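PDB 4DG8: PA1221 from Pseudomonas aeruginosa, which belongs to the ANL clan and combines an AMP-binding enzyme region, here holding adenosine monophosphate, with a phosphopantetheine attachment region. Local coordinates for residues A[63-76]-A[148-160]. Residues are numbered along the deposited sequence; the frame is centred on the assembly and turned at random.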
ATOM      1  N   GLU A  63     -24.342   3.154   6.184  1.00 21.99           N
ATOM      2  CA  GLU A  63     -25.427   2.200   6.424  1.00 27.06           C
ATOM      3  C   GLU A  63     -26.409   2.214   5.256  1.00 28.39           C
ATOM      4  O   GLU A  63     -26.808   1.155   4.763  1.00 24.60           O
ATOM      5  CB  GLU A  63     -26.150   2.483   7.752  1.00 32.07           C
ATOM      6  CG  GLU A  63     -25.332   2.119   9.004  1.00 32.94           C
ATOM      7  CD  GLU A  63     -26.130   2.216  10.308  1.00 38.69           C
ATOM      8  OE1 GLU A  63     -26.991   3.114  10.449  1.00 39.33           O
ATOM      9  OE2 GLU A  63     -25.898   1.371  11.197  1.00 43.32           O
ATOM     10  N   GLN A  64     -26.782   3.409   4.796  1.00 28.40           N
ATOM     11  CA  GLN A  64     -27.703   3.510   3.650  1.00 29.01           C
ATOM     12  C   GLN A  64     -27.156   2.866   2.358  1.00 29.68           C
ATOM     13  O   GLN A  64     -27.828   2.036   1.680  1.00 37.94           O
ATOM     14  CB  GLN A  64     -28.081   4.973   3.404  1.00 33.58           C
ATOM     15  CG  GLN A  64     -29.103   5.149   2.298  1.00 48.19           C
ATOM     16  CD  GLN A  64     -29.463   6.598   2.072  1.00 68.67           C
ATOM     17  OE1 GLN A  64     -29.113   7.471   2.872  1.00 77.36           O
ATOM     18  NE2 GLN A  64     -30.162   6.867   0.975  1.00 73.17           N
ATOM     19  N   LEU A  65     -25.919   3.233   2.024  1.00 33.82           N
ATOM     20  CA  LEU A  65     -25.263   2.618   0.879  1.00 29.51           C
ATOM     21  C   LEU A  65     -25.191   1.091   1.056  1.00 27.75           C
ATOM     22  O   LEU A  65     -25.369   0.327   0.103  1.00 26.84           O
ATOM     23  CB  LEU A  65     -23.869   3.214   0.672  1.00 23.10           C
ATOM     24  CG  LEU A  65     -23.070   2.608  -0.484  1.00 21.43           C
ATOM     25  CD1 LEU A  65     -23.896   2.646  -1.762  1.00 26.44           C
ATOM     26  CD2 LEU A  65     -21.749   3.370  -0.671  1.00 22.54           C
ATOM     27  N   SER A  66     -24.934   0.651   2.284  1.00 26.80           N
ATOM     28  CA  SER A  66     -24.862  -0.773   2.571  1.00 25.11           C
ATOM     29  C   SER A  66     -26.219  -1.412   2.321  1.00 30.18           C
ATOM     30  O   SER A  66     -26.293  -2.570   1.921  1.00 33.01           O
ATOM     31  CB  SER A  66     -24.373  -1.039   4.001  1.00 20.98           C
ATOM     32  OG  SER A  66     -24.489  -2.419   4.339  1.00 26.17           O
ATOM     33  N   ASP A  67     -27.290  -0.658   2.550  1.00 27.52           N
ATOM     34  CA  ASP A  67     -28.620  -1.168   2.263  1.00 31.34           C
ATOM     35  C   ASP A  67     -28.718  -1.492   0.778  1.00 29.38           C
ATOM     36  O   ASP A  67     -29.216  -2.558   0.378  1.00 26.63           O
ATOM     37  CB  ASP A  67     -29.691  -0.152   2.642  1.00 38.38           C
ATOM     38  CG  ASP A  67     -29.886  -0.038   4.124  1.00 37.76           C
ATOM     39  OD1 ASP A  67     -29.518  -0.992   4.840  1.00 30.59           O
ATOM     40  OD2 ASP A  67     -30.421   1.007   4.570  1.00 39.44           O
ATOM     41  N   TYR A  68     -28.227  -0.566  -0.043  1.00 34.97           N
ATOM     42  CA  TYR A  68     -28.177  -0.830  -1.490  1.00 32.94           C
ATOM     43  C   TYR A  68     -27.288  -2.064  -1.879  1.00 33.38           C
ATOM     44  O   TYR A  68     -27.703  -2.975  -2.648  1.00 30.24           O
ATOM     45  CB  TYR A  68     -27.740   0.452  -2.211  1.00 37.97           C
ATOM     46  CG  TYR A  68     -27.375   0.260  -3.664  1.00 37.61           C
ATOM     47  CD1 TYR A  68     -28.321   0.421  -4.670  1.00 38.52           C
ATOM     48  CD2 TYR A  68     -26.076  -0.081  -4.028  1.00 32.04           C
ATOM     49  CE1 TYR A  68     -27.984   0.248  -5.995  1.00 43.54           C
ATOM     50  CE2 TYR A  68     -25.726  -0.260  -5.342  1.00 34.29           C
ATOM     51  CZ  TYR A  68     -26.679  -0.095  -6.328  1.00 42.96           C
ATOM     52  OH  TYR A  68     -26.317  -0.282  -7.646  1.00 43.42           O
ATOM     53  N   LEU A  69     -26.075  -2.105  -1.331  1.00 23.89           N
ATOM     54  CA  LEU A  69     -25.161  -3.203  -1.620  1.00 22.35           C
ATOM     55  C   LEU A  69     -25.770  -4.555  -1.234  1.00 29.82           C
ATOM     56  O   LEU A  69     -25.668  -5.536  -1.973  1.00 26.74           O
ATOM     57  CB  LEU A  69     -23.833  -3.008  -0.886  1.00 22.91           C
ATOM     58  CG  LEU A  69     -23.057  -1.728  -1.192  1.00 27.68           C
ATOM     59  CD1 LEU A  69     -21.702  -1.752  -0.470  1.00 23.69           C
ATOM     60  CD2 LEU A  69     -22.876  -1.572  -2.707  1.00 22.67           C
ATOM     61  N   LEU A  70     -26.387  -4.610  -0.062  1.00 29.05           N
ATOM     62  CA  LEU A  70     -26.980  -5.851   0.405  1.00 28.21           C
ATOM     63  C   LEU A  70     -28.167  -6.227  -0.456  1.00 33.31           C
ATOM     64  O   LEU A  70     -28.432  -7.407  -0.661  1.00 37.51           O
ATOM     65  CB  LEU A  70     -27.390  -5.744   1.871  1.00 30.16           C
ATOM     66  CG  LEU A  70     -26.158  -5.797   2.770  1.00 28.34           C
ATOM     67  CD1 LEU A  70     -26.484  -5.469   4.216  1.00 24.45           C
ATOM     68  CD2 LEU A  70     -25.436  -7.144   2.629  1.00 25.65           C
ATOM     69  N   GLU A  71     -28.887  -5.223  -0.960  1.00 34.39           N
ATOM     70  CA  GLU A  71     -29.987  -5.520  -1.867  1.00 34.67           C
ATOM     71  C   GLU A  71     -29.484  -6.236  -3.125  1.00 31.67           C
ATOM     72  O   GLU A  71     -30.101  -7.195  -3.582  1.00 30.89           O
ATOM     73  CB  GLU A  71     -30.785  -4.274  -2.243  1.00 36.11           C
ATOM     74  CG  GLU A  71     -31.790  -4.568  -3.349  1.00 45.77           C
ATOM     75  CD  GLU A  71     -32.731  -3.413  -3.633  1.00 61.53           C
ATOM     76  OE1 GLU A  71     -32.254  -2.256  -3.747  1.00 62.72           O
ATOM     77  OE2 GLU A  71     -33.954  -3.673  -3.748  1.00 66.67           O
ATOM     78  N   HIS A  72     -28.366  -5.777  -3.680  1.00 23.22           N
ATOM     79  CA  HIS A  72     -27.774  -6.475  -4.830  1.00 34.16           C
ATOM     80  C   HIS A  72     -27.016  -7.757  -4.440  1.00 31.88           C
ATOM     81  O   HIS A  72     -27.070  -8.749  -5.153  1.00 33.84           O
ATOM     82  CB  HIS A  72     -26.829  -5.560  -5.613  1.00 42.42           C
ATOM     83  CG  HIS A  72     -27.507  -4.386  -6.248  1.00 61.68           C
ATOM     84  ND1 HIS A  72     -28.484  -3.653  -5.609  1.00 71.86           N
ATOM     85  CD2 HIS A  72     -27.330  -3.804  -7.458  1.00 68.48           C
ATOM     86  CE1 HIS A  72     -28.886  -2.676  -6.401  1.00 79.42           C
ATOM     87  NE2 HIS A  72     -28.201  -2.744  -7.529  1.00 77.13           N
ATOM     88  N   TYR A  73     -26.294  -7.726  -3.323  1.00 22.99           N
ATOM     89  CA  TYR A  73     -25.497  -8.880  -2.902  1.00 26.71           C
ATOM     90  C   TYR A  73     -25.798  -9.247  -1.444  1.00 28.50           C
ATOM     91  O   TYR A  73     -25.083  -8.842  -0.535  1.00 25.43           O
ATOM     92  CB  TYR A  73     -23.994  -8.620  -3.150  1.00 23.22           C
ATOM     93  CG  TYR A  73     -23.738  -8.257  -4.598  1.00 20.16           C
ATOM     94  CD1 TYR A  73     -23.665  -9.244  -5.577  1.00 23.24           C
ATOM     95  CD2 TYR A  73     -23.625  -6.926  -5.001  1.00 29.63           C
ATOM     96  CE1 TYR A  73     -23.470  -8.932  -6.896  1.00 24.37           C
ATOM     97  CE2 TYR A  73     -23.437  -6.596  -6.332  1.00 25.73           C
ATOM     98  CZ  TYR A  73     -23.360  -7.602  -7.277  1.00 36.15           C
ATOM     99  OH  TYR A  73     -23.167  -7.296  -8.610  1.00 36.01           O
ATOM    100  N   PRO A  74     -26.881 -10.012  -1.226  1.00 32.33           N
ATOM    101  CA  PRO A  74     -27.388 -10.288   0.124  1.00 31.13           C
ATOM    102  C   PRO A  74     -26.513 -11.227   0.974  1.00 32.62           C
ATOM    103  O   PRO A  74     -26.629 -11.213   2.204  1.00 33.15           O
ATOM    104  CB  PRO A  74     -28.772 -10.898  -0.138  1.00 34.17           C
ATOM    105  CG  PRO A  74     -28.670 -11.495  -1.519  1.00 33.91           C
ATOM    106  CD  PRO A  74     -27.717 -10.617  -2.280  1.00 33.48           C
ATOM    107  N   GLN A  75     -25.684 -12.048   0.334  1.00 24.85           N
ATOM    108  CA  GLN A  75     -24.778 -12.948   1.059  1.00 22.17           C
ATOM    109  C   GLN A  75     -23.360 -12.386   1.054  1.00 26.79           C
ATOM    110  O   GLN A  75     -22.828 -12.030  -0.002  1.00 23.80           O
ATOM    111  CB  GLN A  75     -24.762 -14.347   0.447  1.00 28.24           C
ATOM    112  CG  GLN A  75     -26.108 -15.060   0.471  1.00 33.21           C
ATOM    113  CD  GLN A  75     -26.030 -16.441  -0.148  1.00 32.52           C
ATOM    114  OE1 GLN A  75     -25.483 -16.614  -1.246  1.00 23.74           O
ATOM    115  NE2 GLN A  75     -26.566 -17.442   0.556  1.00 30.04           N
ATOM    116  N   PRO A  76     -22.743 -12.314   2.238  1.00 21.61           N
ATOM    117  CA  PRO A  76     -21.429 -11.680   2.409  1.00 24.51           C
ATOM    118  C   PRO A  76     -20.327 -12.404   1.627  1.00 24.72           C
ATOM    119  O   PRO A  76     -20.437 -13.605   1.372  1.00 20.91           O
ATOM    120  CB  PRO A  76     -21.175 -11.791   3.925  1.00 24.63           C
ATOM    121  CG  PRO A  76     -22.038 -12.940   4.391  1.00 31.63           C
ATOM    122  CD  PRO A  76     -23.246 -12.942   3.478  1.00 29.30           C
ATOM    123  N   HIS A 148     -25.793   8.769  -7.876  1.00 56.25           N
ATOM    124  CA  HIS A 148     -27.076   8.517  -8.530  1.00 62.40           C
ATOM    125  C   HIS A 148     -27.869   7.243  -8.195  1.00 57.44           C
ATOM    126  O   HIS A 148     -28.808   6.895  -8.907  1.00 60.32           O
ATOM    127  CB  HIS A 148     -27.027   8.890 -10.013  1.00 73.58           C
ATOM    128  CG  HIS A 148     -26.830  10.360 -10.229  1.00 84.22           C
ATOM    129  ND1 HIS A 148     -25.592  10.963 -10.154  1.00 86.84           N
ATOM    130  CD2 HIS A 148     -27.721  11.358 -10.449  1.00 87.93           C
ATOM    131  CE1 HIS A 148     -25.723  12.263 -10.354  1.00 87.19           C
ATOM    132  NE2 HIS A 148     -27.004  12.528 -10.535  1.00 88.51           N
ATOM    133  N   LEU A 149     -27.439   6.519  -7.164  1.00 51.76           N
ATOM    134  CA  LEU A 149     -28.083   5.262  -6.768  1.00 50.01           C
ATOM    135  C   LEU A 149     -29.535   5.390  -6.295  1.00 57.13           C
ATOM    136  O   LEU A 149     -29.925   6.401  -5.696  1.00 61.46           O
ATOM    137  CB  LEU A 149     -27.271   4.562  -5.682  1.00 42.32           C
ATOM    138  CG  LEU A 149     -25.798   4.337  -6.016  1.00 42.95           C
ATOM    139  CD1 LEU A 149     -25.097   3.675  -4.849  1.00 43.21           C
ATOM    140  CD2 LEU A 149     -25.651   3.509  -7.273  1.00 41.70           C
ATOM    141  N   PRO A 150     -30.336   4.347  -6.567  1.00 54.33           N
ATOM    142  CA  PRO A 150     -31.737   4.246  -6.157  1.00 56.86           C
ATOM    143  C   PRO A 150     -31.889   3.835  -4.691  1.00 54.94           C
ATOM    144  O   PRO A 150     -30.996   3.194  -4.125  1.00 51.23           O
ATOM    145  CB  PRO A 150     -32.279   3.148  -7.074  1.00 57.97           C
ATOM    146  CG  PRO A 150     -31.111   2.258  -7.299  1.00 52.82           C
ATOM    147  CD  PRO A 150     -29.904   3.163  -7.336  1.00 51.17           C
ATOM    148  N   ALA A 151     -33.022   4.195  -4.098  1.00 53.22           N
ATOM    149  CA  ALA A 151     -33.328   3.849  -2.711  1.00 52.76           C
ATOM    150  C   ALA A 151     -33.383   2.333  -2.497  1.00 49.59           C
ATOM    151  O   ALA A 151     -33.847   1.590  -3.358  1.00 43.48           O
ATOM    152  CB  ALA A 151     -34.657   4.490  -2.290  1.00 47.62           C
ATOM    153  N   ALA A 152     -32.913   1.875  -1.343  1.00 51.85           N
ATOM    154  CA  ALA A 152     -33.060   0.467  -0.997  1.00 52.45           C
ATOM    155  C   ALA A 152     -33.733   0.335   0.362  1.00 53.14           C
ATOM    156  O   ALA A 152     -33.686   1.259   1.169  1.00 50.51           O
ATOM    157  CB  ALA A 152     -31.709  -0.245  -1.016  1.00 42.59           C
ATOM    158  N   PRO A 153     -34.372  -0.819   0.614  1.00 54.84           N
ATOM    159  CA  PRO A 153     -35.030  -1.066   1.903  1.00 56.47           C
ATOM    160  C   PRO A 153     -33.998  -1.051   3.022  1.00 49.65           C
ATOM    161  O   PRO A 153     -32.916  -1.623   2.839  1.00 42.49           O
ATOM    162  CB  PRO A 153     -35.591  -2.486   1.747  1.00 61.12           C
ATOM    163  CG  PRO A 153     -35.564  -2.778   0.277  1.00 61.82           C
ATOM    164  CD  PRO A 153     -34.410  -1.998  -0.268  1.00 53.65           C
ATOM    165  N   ALA A 154     -34.303  -0.414   4.152  1.00 45.04           N
ATOM    166  CA  ALA A 154     -33.342  -0.379   5.250  1.00 46.57           C
ATOM    167  C   ALA A 154     -33.082  -1.798   5.746  1.00 52.77           C
ATOM    168  O   ALA A 154     -34.019  -2.520   6.091  1.00 57.90           O
ATOM    169  CB  ALA A 154     -33.842   0.500   6.371  1.00 50.27           C
ATOM    170  N   SER A 155     -31.814  -2.199   5.776  1.00 47.25           N
ATOM    171  CA  SER A 155     -31.474  -3.573   6.117  1.00 51.59           C
ATOM    172  C   SER A 155     -32.042  -3.959   7.471  1.00 53.69           C
ATOM    173  O   SER A 155     -31.850  -3.255   8.462  1.00 51.04           O
ATOM    174  CB  SER A 155     -29.960  -3.790   6.116  1.00 55.51           C
ATOM    175  OG  SER A 155     -29.636  -5.067   6.644  1.00 54.50           O
ATOM    176  N   VAL A 156     -32.750  -5.080   7.506  1.00 61.92           N
ATOM    177  CA  VAL A 156     -33.273  -5.602   8.758  1.00 66.08           C
ATOM    178  C   VAL A 156     -32.102  -5.960   9.672  1.00 59.61           C
ATOM    179  O   VAL A 156     -32.090  -5.595  10.851  1.00 54.18           O
ATOM    180  CB  VAL A 156     -34.181  -6.829   8.528  1.00 62.92           C
ATOM    181  CG1 VAL A 156     -34.515  -7.500   9.852  1.00 65.49           C
ATOM    182  CG2 VAL A 156     -35.449  -6.411   7.798  1.00 58.92           C
ATOM    183  N   ALA A 157     -31.129  -6.683   9.115  1.00 52.53           N
ATOM    184  CA  ALA A 157     -29.895  -7.021   9.817  1.00 43.14           C
ATOM    185  C   ALA A 157     -28.752  -7.162   8.821  1.00 47.12           C
ATOM    186  O   ALA A 157     -28.934  -7.738   7.752  1.00 46.63           O
ATOM    187  CB  ALA A 157     -30.076  -8.311  10.582  1.00 44.50           C
ATOM    188  N   ARG A 158     -27.570  -6.665   9.174  1.00 37.05           N
ATOM    189  CA  ARG A 158     -26.420  -6.817   8.301  1.00 31.51           C
ATOM    190  C   ARG A 158     -25.739  -8.131   8.630  1.00 32.37           C
ATOM    191  O   ARG A 158     -25.840  -8.608   9.757  1.00 32.31           O
ATOM    192  CB  ARG A 158     -25.458  -5.640   8.447  1.00 32.91           C
ATOM    193  CG  ARG A 158     -26.202  -4.328   8.406  1.00 34.36           C
ATOM    194  CD  ARG A 158     -25.418  -3.165   7.847  1.00 28.14           C
ATOM    195  NE  ARG A 158     -26.301  -2.008   7.930  1.00 34.03           N
ATOM    196  CZ  ARG A 158     -27.073  -1.588   6.938  1.00 35.37           C
ATOM    197  NH1 ARG A 158     -27.027  -2.197   5.754  1.00 28.13           N
ATOM    198  NH2 ARG A 158     -27.880  -0.551   7.129  1.00 30.57           N
ATOM    199  N   PRO A 159     -25.049  -8.719   7.642  1.00 41.33           N
ATOM    200  CA  PRO A 159     -24.415 -10.029   7.817  1.00 42.04           C
ATOM    201  C   PRO A 159     -23.496 -10.045   9.031  1.00 33.56           C
ATOM    202  O   PRO A 159     -22.909  -9.016   9.400  1.00 33.05           O
ATOM    203  CB  PRO A 159     -23.597 -10.196   6.526  1.00 48.60           C
ATOM    204  CG  PRO A 159     -24.271  -9.306   5.525  1.00 43.38           C
ATOM    205  CD  PRO A 159     -24.743  -8.127   6.324  1.00 40.24           C
ATOM    206  N   CYS A 160     -23.392 -11.209   9.659  1.00 34.96           N
ATOM    207  CA  CYS A 160     -22.477 -11.400  10.782  1.00 40.01           C
ATOM    208  C   CYS A 160     -21.247 -12.105  10.269  1.00 37.81           C
ATOM    209  O   CYS A 160     -21.341 -13.007   9.429  1.00 45.32           O
ATOM    210  CB  CYS A 160     -23.113 -12.246  11.887  1.00 43.00           C
ATOM    211  SG  CYS A 160     -24.602 -11.536  12.634  1.00 70.60           S
TER
HETATM  212  O   HOH W   1     -31.831   2.426   2.759  1.00 41.35           O
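Asp67, on the outer side of helix 55-72, gathers the loop 148-160 through a single carboxylate oxygen. Its OD1 accepts three hydrogen bonds: from the backbone N of Ser155 at 2.8 Å, the straightest of the three, and, as a salt bridge, from both terminal nitrogens of Arg158, with NH2 2.8 Å from OD1. The guanidinium thus grips end-on, its plane turned 27° from that of the carboxylate. All three donors lie well out of the carboxylate plane, the two Arg158 nitrogens on one side and Ser155 N, 64° out of it, on the other. The other oxygen, OD2, accepts a hydrogen bond from a water that also donates to Ala152 O, which probably further restrains rotation of the carboxylate.

The Arg158 chain runs extended from CG to NE and crosses Asp67 at about a right angle. Ser66 OG, hydrogen-bonded to Ser100 OG, lies 2.9 Å from Arg158 NH1. Leu70 CD1 touches the edge of the guanidinium, while its CD2 meets Pro159 CG at 3.8 Å. Beyond the helix end, Pro76 packs on CB of the same Pro159.

Toward the start of the loop, contacts become apolar. With CG anti to the backbone N (chi1 168°), the Tyr68 ring is carried toward Leu149, whose CD1 sits over one face in a CH-pi contact, 4.1 Å from the centroid; His72 ND1 covers the opposite face. Pro150 CD approaches the ring obliquely, and Ala152 CB rests on Tyr68 CA at 3.6 Å.

Tyr68 and Leu149 also meet Val144 of edge strand 143-145. The irregular connection from this strand to strand 166-172 wraps the outer side of a helix flanking the mixed, largely parallel sheet of the AMP-binding enzyme fold, at the protein surface.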